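Type II restriction enzyme NgoMIV (PDB 1FIU) cleaves double-stranded DNA at the sequence GCCGGC, using magnesium ions and acting as a homotetramer. Local coordinates at residues D193-A198 with I228-L233; A182-K187 with V217-E222; A106-Y111 with N176-H181. All coordinates share one frame; numbering follows the deposited sequence.

Interaction 1: residues D193-A198 with I228-L233. With nucleotides of chain B; nucleotides of chain D.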
loop_
_atom_site.group_PDB
_atom_site.type_symbol
_atom_site.label_atom_id
_atom_site.label_comp_id
_atom_site.label_asym_id
_atom_site.label_seq_id
_atom_site.Cartn_x
_atom_site.Cartn_y
_atom_site.Cartn_z
ATOM N N ASP I 193 -0.113 7.258 19.665
ATOM C CA ASP I 193 1.146 7.079 18.970
ATOM C C ASP I 193 1.568 5.617 18.918
ATOM O O ASP I 193 1.813 5.043 17.828
ATOM C CB ASP I 193 2.272 7.919 19.614
ATOM C CG ASP I 193 2.508 7.584 21.094
ATOM O OD1 ASP I 193 3.687 7.475 21.505
ATOM O OD2 ASP I 193 1.520 7.441 21.836
ATOM N N ARG I 194 1.642 4.993 20.086
ATOM C CA ARG I 194 2.063 3.597 20.158
ATOM C C ARG I 194 1.043 2.603 19.581
ATOM O O ARG I 194 1.395 1.465 19.293
ATOM C CB ARG I 194 2.409 3.221 21.616
ATOM C CG ARG I 194 1.317 3.448 22.679
ATOM C CD ARG I 194 1.878 2.985 24.089
ATOM N NE ARG I 194 1.029 3.341 25.234
ATOM C CZ ARG I 194 -0.085 2.709 25.590
ATOM N NH1 ARG I 194 -0.517 1.650 24.898
ATOM N NH2 ARG I 194 -0.798 3.153 26.630
ATOM N N ALA I 195 -0.205 3.017 19.385
ATOM C CA ALA I 195 -1.190 2.087 18.850
ATOM C C ALA I 195 -0.989 1.808 17.365
ATOM O O ALA I 195 -1.526 0.836 16.829
ATOM C CB ALA I 195 -2.621 2.630 19.093
ATOM N N GLN I 196 -0.212 2.659 16.703
ATOM C CA GLN I 196 -0.015 2.513 15.259
ATOM C C GLN I 196 0.815 1.309 14.857
ATOM O O GLN I 196 0.860 0.959 13.665
ATOM C CB GLN I 196 0.593 3.797 14.661
ATOM C CG GLN I 196 -0.246 5.052 14.960
ATOM C CD GLN I 196 -1.740 4.887 14.677
ATOM O OE1 GLN I 196 -2.142 4.389 13.628
ATOM N NE2 GLN I 196 -2.572 5.317 15.615
ATOM N N ASN I 197 1.489 0.674 15.808
ATOM C CA ASN I 197 2.243 -0.524 15.429
ATOM C C ASN I 197 1.283 -1.644 14.984
ATOM O O ASN I 197 1.710 -2.552 14.268
ATOM C CB ASN I 197 3.210 -1.011 16.529
ATOM C CG ASN I 197 2.522 -1.505 17.819
ATOM O OD1 ASN I 197 1.247 -1.215 17.990
ATOM N ND2 ASN I 197 3.193 -2.142 18.679
ATOM N N ALA I 198 -0.014 -1.559 15.337
ATOM C CA ALA I 198 -0.991 -2.567 14.880
ATOM C C ALA I 198 -1.176 -2.386 13.365
ATOM O O ALA I 198 -1.383 -3.354 12.628
ATOM C CB ALA I 198 -2.336 -2.393 15.611
ATOM N N ILE I 228 -9.642 4.594 21.294
ATOM C CA ILE I 228 -9.966 3.406 20.502
ATOM C C ILE I 228 -9.965 3.796 19.006
ATOM O O ILE I 228 -9.452 3.040 18.146
ATOM C CB ILE I 228 -11.375 2.874 20.855
ATOM C CG1 ILE I 228 -11.389 2.354 22.292
ATOM C CG2 ILE I 228 -11.820 1.794 19.832
ATOM C CD1 ILE I 228 -12.794 2.185 22.826
ATOM N N SER I 229 -10.519 4.971 18.692
ATOM C CA SER I 229 -10.625 5.417 17.303
ATOM C C SER I 229 -9.289 5.571 16.580
ATOM O O SER I 229 -9.252 5.486 15.344
ATOM C CB SER I 229 -11.432 6.738 17.212
ATOM O OG SER I 229 -10.622 7.864 17.551
ATOM N N SER I 230 -8.204 5.770 17.338
ATOM C CA SER I 230 -6.885 5.938 16.732
ATOM C C SER I 230 -6.424 4.661 16.004
ATOM O O SER I 230 -5.532 4.726 15.186
ATOM C CB SER I 230 -5.832 6.376 17.764
ATOM O OG SER I 230 -5.550 5.374 18.719
ATOM N N ILE I 231 -7.008 3.515 16.335
ATOM C CA ILE I 231 -6.674 2.287 15.597
ATOM C C ILE I 231 -7.910 1.708 14.876
ATOM O O ILE I 231 -7.770 1.065 13.834
ATOM C CB ILE I 231 -6.007 1.229 16.540
ATOM C CG1 ILE I 231 -5.527 0.006 15.739
ATOM C CG2 ILE I 231 -6.964 0.818 17.630
ATOM C CD1 ILE I 231 -4.371 0.303 14.758
ATOM N N ALA I 232 -9.124 1.972 15.384
ATOM C CA ALA I 232 -10.329 1.426 14.767
ATOM C C ALA I 232 -10.784 2.139 13.492
ATOM O O ALA I 232 -11.284 1.505 12.550
ATOM C CB ALA I 232 -11.485 1.420 15.780
ATOM N N LEU I 233 -10.625 3.458 13.437
ATOM C CA LEU I 233 -11.073 4.163 12.227
ATOM C C LEU I 233 -10.180 3.893 11.028
ATOM O O LEU I 233 -8.991 3.671 11.173
ATOM C CB LEU I 233 -11.139 5.681 12.480
ATOM C CG LEU I 233 -12.177 6.147 13.498
ATOM C CD1 LEU I 233 -12.012 7.672 13.638
ATOM C CD2 LEU I 233 -13.593 5.798 13.086
ATOM O OP3 DC B 1 3.197 12.315 18.021
ATOM P P DC B 1 4.690 12.120 18.174
ATOM O OP1 DC B 1 5.140 10.669 18.122
ATOM O OP2 DC B 1 5.485 13.022 17.286
ATOM O "O5'" DC B 1 5.006 12.601 19.695
ATOM C "C5'" DC B 1 5.357 13.957 19.953
ATOM C "C4'" DC B 1 5.968 14.074 21.324
ATOM O "O4'" DC B 1 4.868 13.953 22.265
ATOM C "C3'" DC B 1 6.931 12.941 21.680
ATOM O "O3'" DC B 1 8.277 13.313 21.480
ATOM C "C2'" DC B 1 6.682 12.697 23.162
ATOM C "C1'" DC B 1 5.300 13.254 23.438
ATOM N N1 DC B 1 4.383 12.121 23.645
ATOM C C2 DC B 1 4.179 11.645 24.959
ATOM O O2 DC B 1 4.800 12.175 25.887
ATOM N N3 DC B 1 3.323 10.621 25.168
ATOM C C4 DC B 1 2.679 10.064 24.136
ATOM N N4 DC B 1 1.802 9.083 24.408
ATOM C C5 DC B 1 2.888 10.495 22.789
ATOM C C6 DC B 1 3.739 11.525 22.585
ATOM P P DC D 2 0.006 -3.280 26.138
ATOM O OP1 DC D 2 -1.224 -4.022 26.452
ATOM O OP2 DC D 2 0.124 -2.546 24.846
ATOM O "O5'" DC D 2 0.251 -2.197 27.277
ATOM C "C5'" DC D 2 0.269 -2.608 28.633
ATOM C "C4'" DC D 2 0.555 -1.435 29.544
ATOM O "O4'" DC D 2 1.876 -0.913 29.299
ATOM C "C3'" DC D 2 -0.423 -0.257 29.459
ATOM O "O3'" DC D 2 -0.886 -0.039 30.818
ATOM C "C2'" DC D 2 0.390 0.842 28.777
ATOM C "C1'" DC D 2 1.834 0.501 29.109
ATOM N N1 DC D 2 2.798 0.834 28.048
ATOM C C2 DC D 2 3.796 1.799 28.295
ATOM O O2 DC D 2 3.886 2.299 29.460
ATOM N N3 DC D 2 4.640 2.162 27.284
ATOM C C4 DC D 2 4.532 1.573 26.068
ATOM N N4 DC D 2 5.374 1.972 25.082
ATOM C C5 DC D 2 3.568 0.557 25.813
ATOM C C6 DC D 2 2.718 0.219 26.818
ATOM P P DG D 3 -1.196 1.433 31.415
ATOM O OP1 DG D 3 -1.745 1.109 32.747
ATOM O OP2 DG D 3 -1.983 2.314 30.496
ATOM O "O5'" DG D 3 0.225 2.117 31.569
ATOM C "C5'" DG D 3 1.095 1.815 32.653
ATOM C "C4'" DG D 3 1.538 3.097 33.323
ATOM O "O4'" DG D 3 2.370 3.866 32.429
ATOM C "C3'" DG D 3 0.398 4.025 33.728
ATOM O "O3'" DG D 3 0.732 4.617 34.986
ATOM C "C2'" DG D 3 0.296 5.007 32.571
ATOM C "C1'" DG D 3 1.705 5.048 31.994
ATOM N N9 DG D 3 1.721 5.048 30.531
ATOM C C8 DG D 3 0.789 4.484 29.691
ATOM N N7 DG D 3 1.065 4.658 28.421
ATOM C C5 DG D 3 2.259 5.367 28.425
ATOM C C6 DG D 3 3.058 5.836 27.348
ATOM O O6 DG D 3 2.881 5.680 26.138
ATOM N N1 DG D 3 4.174 6.537 27.800
ATOM C C2 DG D 3 4.500 6.729 29.138
ATOM N N2 DG D 3 5.622 7.424 29.392
ATOM N N3 DG D 3 3.778 6.273 30.142
ATOM C C4 DG D 3 2.674 5.619 29.722
#
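A198, in helix 197-208, packs against I231 of helix 225-232: A198 CB sits 3.5 Å from I231 CD1, tighter than ordinary van der Waals contact. The same methyl also touches the carbonyl oxygen of A195, whose CB approaches S230 OG. Beside this apolar patch, Q196 bends at its second torsion and sends NE2 3.0 Å to S230 O. The N-H points almost straight at its acceptor (170°), yet NE2 stands well above the carbonyl plane of S230. NE2 also bonds S192 O, and OE1 takes a bond from R199, so both ends of the buried amide are held.

D193 and R194, just before these residues in the chain, reach the DNA. From CB of R194, CG is placed between the backbone N and the carbonyl carbon (chi1 56°), and from there the chain runs extended to NE. CD passes 3.4 Å from C5 of DC2 of chain D. NE donates to O6 of DG3 of chain D at 3.1 Å, with a weak second bond to N7 of that base. CZ has N7 and the C2' of DC2 nearby, and this C2' lies 3.3 Å above the guanidinium plane, toward its rim. NH1 turns back to the protein, to T189 O, while NH2 donates to N7 of DG3 of chain D at 3.0 Å. D193 plays the companion part, its OD2 accepting from N4 of DC1 of chain B at 3.1 Å and its OD1 from another cytosine amino group. An arginine reading guanine O6 and N7 while an aspartate accepts from cytosine N4 is the classic pattern of major-groove sequence recognition, here carried by the residues leading into helix 197-208 of a PDDEXK-clan endonuclease.

Interaction 2: residues A182-K187 with V217-E222. With MG (magnesium ion), chain Q; ACY (acetic acid), chain R.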
loop_
_atom_site.group_PDB
_atom_site.type_symbol
_atom_site.label_atom_id
_atom_site.label_comp_id
_atom_site.label_asym_id
_atom_site.label_seq_id
_atom_site.Cartn_x
_atom_site.Cartn_y
_atom_site.Cartn_z
ATOM N N ALA I 182 -5.166 -16.485 12.049
ATOM C CA ALA I 182 -5.394 -15.139 12.575
ATOM C C ALA I 182 -4.251 -14.552 13.367
ATOM O O ALA I 182 -3.513 -15.271 14.062
ATOM C CB ALA I 182 -6.647 -15.136 13.482
ATOM N N SER I 183 -4.138 -13.226 13.266
ATOM C CA SER I 183 -3.186 -12.416 14.031
ATOM C C SER I 183 -4.098 -11.598 14.941
ATOM O O SER I 183 -4.953 -10.851 14.455
ATOM C CB SER I 183 -2.422 -11.442 13.141
ATOM O OG SER I 183 -1.695 -10.505 13.956
ATOM N N ILE I 184 -3.939 -11.777 16.246
ATOM C CA ILE I 184 -4.752 -11.052 17.221
ATOM C C ILE I 184 -3.824 -10.200 18.062
ATOM O O ILE I 184 -3.074 -10.706 18.874
ATOM C CB ILE I 184 -5.512 -12.037 18.125
ATOM C CG1 ILE I 184 -6.452 -12.902 17.276
ATOM C CG2 ILE I 184 -6.269 -11.253 19.219
ATOM C CD1 ILE I 184 -7.080 -14.047 18.026
ATOM N N SER I 185 -3.869 -8.895 17.838
ATOM C CA SER I 185 -3.052 -7.952 18.573
ATOM C C SER I 185 -3.867 -7.484 19.793
ATOM O O SER I 185 -5.064 -7.220 19.674
ATOM C CB SER I 185 -2.734 -6.770 17.658
ATOM O OG SER I 185 -2.436 -5.621 18.423
ATOM N N CYS I 186 -3.217 -7.402 20.960
ATOM C CA CYS I 186 -3.891 -6.959 22.193
ATOM C C CYS I 186 -3.274 -5.660 22.702
ATOM O O CYS I 186 -2.064 -5.464 22.624
ATOM C CB CYS I 186 -3.724 -8.010 23.311
ATOM S SG CYS I 186 -4.425 -9.616 22.956
ATOM N N LYS I 187 -4.120 -4.783 23.232
ATOM C CA LYS I 187 -3.644 -3.535 23.825
ATOM C C LYS I 187 -4.489 -3.292 25.077
ATOM O O LYS I 187 -5.683 -3.034 24.971
ATOM C CB LYS I 187 -3.799 -2.386 22.834
ATOM C CG LYS I 187 -2.919 -2.594 21.600
ATOM C CD LYS I 187 -2.891 -1.380 20.665
ATOM C CE LYS I 187 -1.862 -1.574 19.535
ATOM N NZ LYS I 187 -0.495 -1.814 20.098
ATOM N N VAL I 217 -6.877 -8.670 13.622
ATOM C CA VAL I 217 -7.777 -7.943 14.534
ATOM C C VAL I 217 -7.031 -7.403 15.740
ATOM O O VAL I 217 -5.897 -7.788 16.010
ATOM C CB VAL I 217 -8.906 -8.869 15.028
ATOM C CG1 VAL I 217 -9.714 -9.400 13.835
ATOM C CG2 VAL I 217 -8.290 -10.046 15.860
ATOM N N VAL I 218 -7.677 -6.492 16.457
ATOM C CA VAL I 218 -7.087 -5.911 17.658
ATOM C C VAL I 218 -8.115 -6.034 18.770
ATOM O O VAL I 218 -9.294 -5.803 18.536
ATOM C CB VAL I 218 -6.782 -4.407 17.477
ATOM C CG1 VAL I 218 -6.236 -3.843 18.774
ATOM C CG2 VAL I 218 -5.789 -4.201 16.335
ATOM N N VAL I 219 -7.674 -6.430 19.965
ATOM C CA VAL I 219 -8.586 -6.517 21.126
ATOM C C VAL I 219 -8.032 -5.513 22.137
ATOM O O VAL I 219 -6.836 -5.475 22.381
ATOM C CB VAL I 219 -8.576 -7.931 21.765
ATOM C CG1 VAL I 219 -9.451 -7.927 23.060
ATOM C CG2 VAL I 219 -9.120 -8.956 20.758
ATOM N N THR I 220 -8.902 -4.703 22.734
ATOM C CA THR I 220 -8.414 -3.690 23.660
ATOM C C THR I 220 -9.319 -3.478 24.869
ATOM O O THR I 220 -10.522 -3.753 24.812
ATOM C CB THR I 220 -8.239 -2.327 22.896
ATOM O OG1 THR I 220 -7.555 -1.384 23.731
ATOM C CG2 THR I 220 -9.604 -1.753 22.482
ATOM N N ALA I 221 -8.726 -3.003 25.969
ATOM C CA ALA I 221 -9.519 -2.680 27.151
ATOM C C ALA I 221 -9.494 -1.161 27.346
ATOM O O ALA I 221 -9.886 -0.666 28.399
ATOM C CB ALA I 221 -8.987 -3.387 28.388
ATOM N N GLU I 222 -9.046 -0.422 26.329
ATOM C CA GLU I 222 -9.017 1.053 26.427
ATOM C C GLU I 222 -10.442 1.568 26.678
ATOM O O GLU I 222 -11.378 1.252 25.931
ATOM C CB GLU I 222 -8.437 1.650 25.133
ATOM C CG GLU I 222 -8.640 3.178 25.010
ATOM C CD GLU I 222 -8.038 3.938 26.182
ATOM O OE1 GLU I 222 -8.638 4.961 26.582
ATOM O OE2 GLU I 222 -6.969 3.531 26.697
HETATM MG MG MG Q . 0.012 -5.754 21.877
HETATM C C ACY R . 0.367 -5.163 18.837
HETATM O O ACY R . -0.416 -4.780 19.831
HETATM O OXT ACY R . 1.265 -6.017 18.892
HETATM C CH3 ACY R . 0.111 -4.488 17.499
HETATM O O HOH W 1 -3.369 -8.133 14.456
HETATM O O HOH W 2 0.235 -3.696 22.487
HETATM O O HOH W 3 0.155 -6.728 23.878
#
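I184 and V217 meet because I184 holds CG1 anti to its carbonyl carbon, beside the backbone N (chi1 -61°), while V217 turns CG2 between its N and carbonyl carbon; the two carbons lie 3.7 Å apart, side by side. V219 CG2 extends the same face against I184 CG2. Beneath these side chains the strands run parallel, V217 N bonding S183 O, S185 N bonding V217 O, V219 N bonding S185 O at 2.7 Å and K187 N bonding V219 O. At the far end K187 O is gripped twice, by T220 OG1 at 2.8 Å and A221 N at 3.2 Å, and T220 OG1 also accepts from E222 N, an ST turn that closes the strand.

C186 turns its carbonyl oxygen to a magnesium ion 2.2 Å away, which D140, an oxygen of acetic acid (probably from the crystallisation liquor), two waters and a DNA phosphate also bind. K187 NZ donates to that acetic acid oxygen at 3.0 Å, and has N197 as a further partner. S185, C186 and K187 probably correspond to the (D/E)-X-K element of the PDDEXK clan, with a serine at the acidic position.

The strands belong to a beta-alpha-beta unit: helix 197-208 lies over the face of S183, K187 and V218, helix 62-81 over that of C186 and V219, and strands 141-145 and 240-243 flank the pair.

Interaction 3: residues A106-Y111 with N176-H181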
loop_
_atom_site.group_PDB
_atom_site.type_symbol
_atom_site.label_atom_id
_atom_site.label_comp_id
_atom_site.label_asym_id
_atom_site.label_seq_id
_atom_site.Cartn_x
_atom_site.Cartn_y
_atom_site.Cartn_z
ATOM N N ALA I 106 7.207 -17.364 10.321
ATOM C CA ALA I 106 7.756 -18.120 9.189
ATOM C C ALA I 106 7.539 -19.617 9.363
ATOM O O ALA I 106 7.874 -20.403 8.472
ATOM C CB ALA I 106 9.248 -17.824 8.985
ATOM N N ARG I 107 6.979 -20.023 10.499
ATOM C CA ARG I 107 6.688 -21.437 10.686
ATOM C C ARG I 107 5.362 -21.764 9.999
ATOM O O ARG I 107 4.969 -22.928 9.930
ATOM C CB ARG I 107 6.581 -21.782 12.175
ATOM C CG ARG I 107 7.811 -21.351 12.961
ATOM C CD ARG I 107 8.007 -22.144 14.243
ATOM N NE ARG I 107 6.858 -22.105 15.132
ATOM C CZ ARG I 107 6.858 -22.638 16.351
ATOM N NH1 ARG I 107 7.947 -23.242 16.804
ATOM N NH2 ARG I 107 5.782 -22.562 17.119
ATOM N N TYR I 108 4.692 -20.738 9.466
ATOM C CA TYR I 108 3.399 -20.931 8.816
ATOM C C TYR I 108 3.487 -20.707 7.325
ATOM O O TYR I 108 4.273 -19.905 6.823
ATOM C CB TYR I 108 2.351 -20.025 9.471
ATOM C CG TYR I 108 2.356 -20.299 10.949
ATOM C CD1 TYR I 108 2.982 -19.431 11.826
ATOM C CD2 TYR I 108 1.906 -21.526 11.437
ATOM C CE1 TYR I 108 3.184 -19.787 13.180
ATOM C CE2 TYR I 108 2.101 -21.893 12.767
ATOM C CZ TYR I 108 2.746 -21.020 13.631
ATOM O OH TYR I 108 2.995 -21.405 14.933
ATOM N N GLN I 109 2.665 -21.453 6.624
ATOM C CA GLN I 109 2.696 -21.470 5.190
ATOM C C GLN I 109 2.771 -20.164 4.424
ATOM O O GLN I 109 3.636 -20.001 3.566
ATOM C CB GLN I 109 1.515 -22.284 4.713
ATOM C CG GLN I 109 1.780 -22.972 3.438
ATOM C CD GLN I 109 0.702 -23.974 3.127
ATOM O OE1 GLN I 109 0.439 -24.911 3.906
ATOM N NE2 GLN I 109 0.056 -23.786 1.991
ATOM N N GLN I 110 1.878 -19.224 4.735
ATOM C CA GLN I 110 1.866 -17.986 3.982
ATOM C C GLN I 110 3.077 -17.102 4.159
ATOM O O GLN I 110 3.269 -16.182 3.375
ATOM C CB GLN I 110 0.615 -17.154 4.306
ATOM C CG GLN I 110 -0.672 -17.943 4.251
ATOM C CD GLN I 110 -1.145 -18.311 5.629
ATOM O OE1 GLN I 110 -0.476 -19.062 6.357
ATOM N NE2 GLN I 110 -2.296 -17.752 6.023
ATOM N N TYR I 111 3.905 -17.370 5.173
ATOM C CA TYR I 111 5.082 -16.534 5.425
ATOM C C TYR I 111 6.393 -17.323 5.572
ATOM O O TYR I 111 7.415 -16.763 5.999
ATOM C CB TYR I 111 4.854 -15.709 6.699
ATOM C CG TYR I 111 3.606 -14.832 6.617
ATOM C CD1 TYR I 111 2.389 -15.270 7.136
ATOM C CD2 TYR I 111 3.630 -13.631 5.908
ATOM C CE1 TYR I 111 1.206 -14.525 6.948
ATOM C CE2 TYR I 111 2.446 -12.878 5.700
ATOM C CZ TYR I 111 1.259 -13.337 6.222
ATOM O OH TYR I 111 0.096 -12.648 5.987
ATOM N N ASN I 176 5.019 -29.254 3.545
ATOM C CA ASN I 176 4.170 -28.162 3.975
ATOM C C ASN I 176 3.970 -27.946 5.482
ATOM O O ASN I 176 4.002 -28.880 6.282
ATOM C CB ASN I 176 2.827 -28.314 3.285
ATOM C CG ASN I 176 1.971 -27.100 3.443
ATOM O OD1 ASN I 176 2.464 -26.034 3.820
ATOM N ND2 ASN I 176 0.683 -27.238 3.152
ATOM N N MET I 177 3.711 -26.686 5.835
ATOM C CA MET I 177 3.540 -26.233 7.219
ATOM C C MET I 177 2.105 -25.840 7.560
ATOM O O MET I 177 1.265 -25.718 6.669
ATOM C CB MET I 177 4.448 -25.030 7.444
ATOM C CG MET I 177 5.920 -25.318 7.175
ATOM S SD MET I 177 6.756 -23.884 6.452
ATOM C CE MET I 177 6.081 -23.960 4.775
ATOM N N PRO I 178 1.813 -25.619 8.859
ATOM C CA PRO I 178 0.451 -25.231 9.242
ATOM C C PRO I 178 0.129 -23.863 8.650
ATOM O O PRO I 178 1.024 -23.132 8.259
ATOM C CB PRO I 178 0.507 -25.163 10.761
ATOM C CG PRO I 178 1.656 -26.038 11.118
ATOM C CD PRO I 178 2.665 -25.772 10.052
ATOM N N LEU I 179 -1.151 -23.535 8.619
ATOM C CA LEU I 179 -1.623 -22.254 8.080
ATOM C C LEU I 179 -1.905 -21.251 9.198
ATOM O O LEU I 179 -2.420 -21.611 10.252
ATOM C CB LEU I 179 -2.912 -22.483 7.285
ATOM C CG LEU I 179 -2.725 -23.243 5.955
ATOM C CD1 LEU I 179 -3.994 -24.018 5.594
ATOM C CD2 LEU I 179 -2.366 -22.225 4.853
ATOM N N LEU I 180 -1.543 -19.990 8.962
ATOM C CA LEU I 180 -1.814 -18.935 9.945
ATOM C C LEU I 180 -3.259 -18.483 9.685
ATOM O O LEU I 180 -3.575 -17.984 8.603
ATOM C CB LEU I 180 -0.824 -17.770 9.780
ATOM C CG LEU I 180 -1.048 -16.601 10.759
ATOM C CD1 LEU I 180 -0.996 -17.126 12.196
ATOM C CD2 LEU I 180 -0.001 -15.504 10.529
ATOM N N HIS I 181 -4.133 -18.674 10.675
ATOM C CA HIS I 181 -5.542 -18.330 10.528
ATOM C C HIS I 181 -5.809 -16.894 10.967
ATOM O O HIS I 181 -6.592 -16.179 10.329
ATOM C CB HIS I 181 -6.404 -19.275 11.379
ATOM C CG HIS I 181 -7.873 -19.079 11.184
ATOM N ND1 HIS I 181 -8.720 -18.654 12.189
ATOM C CD2 HIS I 181 -8.636 -19.239 10.082
ATOM C CE1 HIS I 181 -9.947 -18.568 11.704
ATOM N NE2 HIS I 181 -9.922 -18.923 10.433
#
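L180 and Y108 form the apolar centre, their CB atoms 3.9 Å apart. L180 swings CG anti to its backbone N (chi1 179°), and beyond it CD2 reaches Y111 CE1 at 3.9 Å, the leucine and the tyrosine crossing obliquely. Ring atom CD2 of Y108 touches P178 CB at 4.0 Å, while P178 O lies near the plane of that ring, at its edge. L179 points its CB away from the loop, yet its CD2 curls back to the CB of Q109.

The apolar patch continues into the sheet, for Y108 and L180 both rest on I142 of strand 141-145. This is the entrance to strand 179-187, an inner strand of the mixed sheet that forms the core of this PDDEXK-clan enzyme, and it is met by the loop joining strand 92-96 to helix 113-121. Y111 ties that loop to a helix as well, its OH bonding L205 O in helix 197-208.

Outward from the centre the contact turns polar. With chi2 at 102°, Q110 brings CD round to L180, and its amide pairs with both polar backbone atoms of that residue: L180 N donates to OE1 at 3.0 Å, and NE2 donates to L180 O at 2.9 Å. Each bond lies in the plane of the accepting carbonyl, on a lone pair, so the two together fix the rotation of the amide; NE2 has a further, weak bond to R212 O. Farther along, Q109 N bonds P178 O at 2.9 Å, an acceptor that Y108 CA also approaches. M177 CB lies 3.3 Å from R107 O, and R107 carries its guanidinium to E104, with which NH2 forms a salt bridge and which also bonds Y108 OH.

Overall arrangement
Strand 179-187 is shared by interactions 2 and 3; helix 197-208, next in the chain, belongs to interaction 1. Interaction 3 holds the beginning of the strand, interaction 2 its end, and their centres lie 21 Å apart although their segments adjoin in sequence. Interactions 1 and 2 alternate along the chain and touch directly: N197 OD1 is hydrogen-bonded to K187 NZ at 2.8 Å, and I228 CD1 packs 3.5 Å from E222 O. This places segment 193-198, with its base-contacting residues, close to the magnesium site of interaction 2, the side chain of A198 lying about 7 Å from a magnesium ion. Interaction 3 is remote from interaction 1 and from the DNA, about 12 Å and 15 Å respectively between nearest atoms.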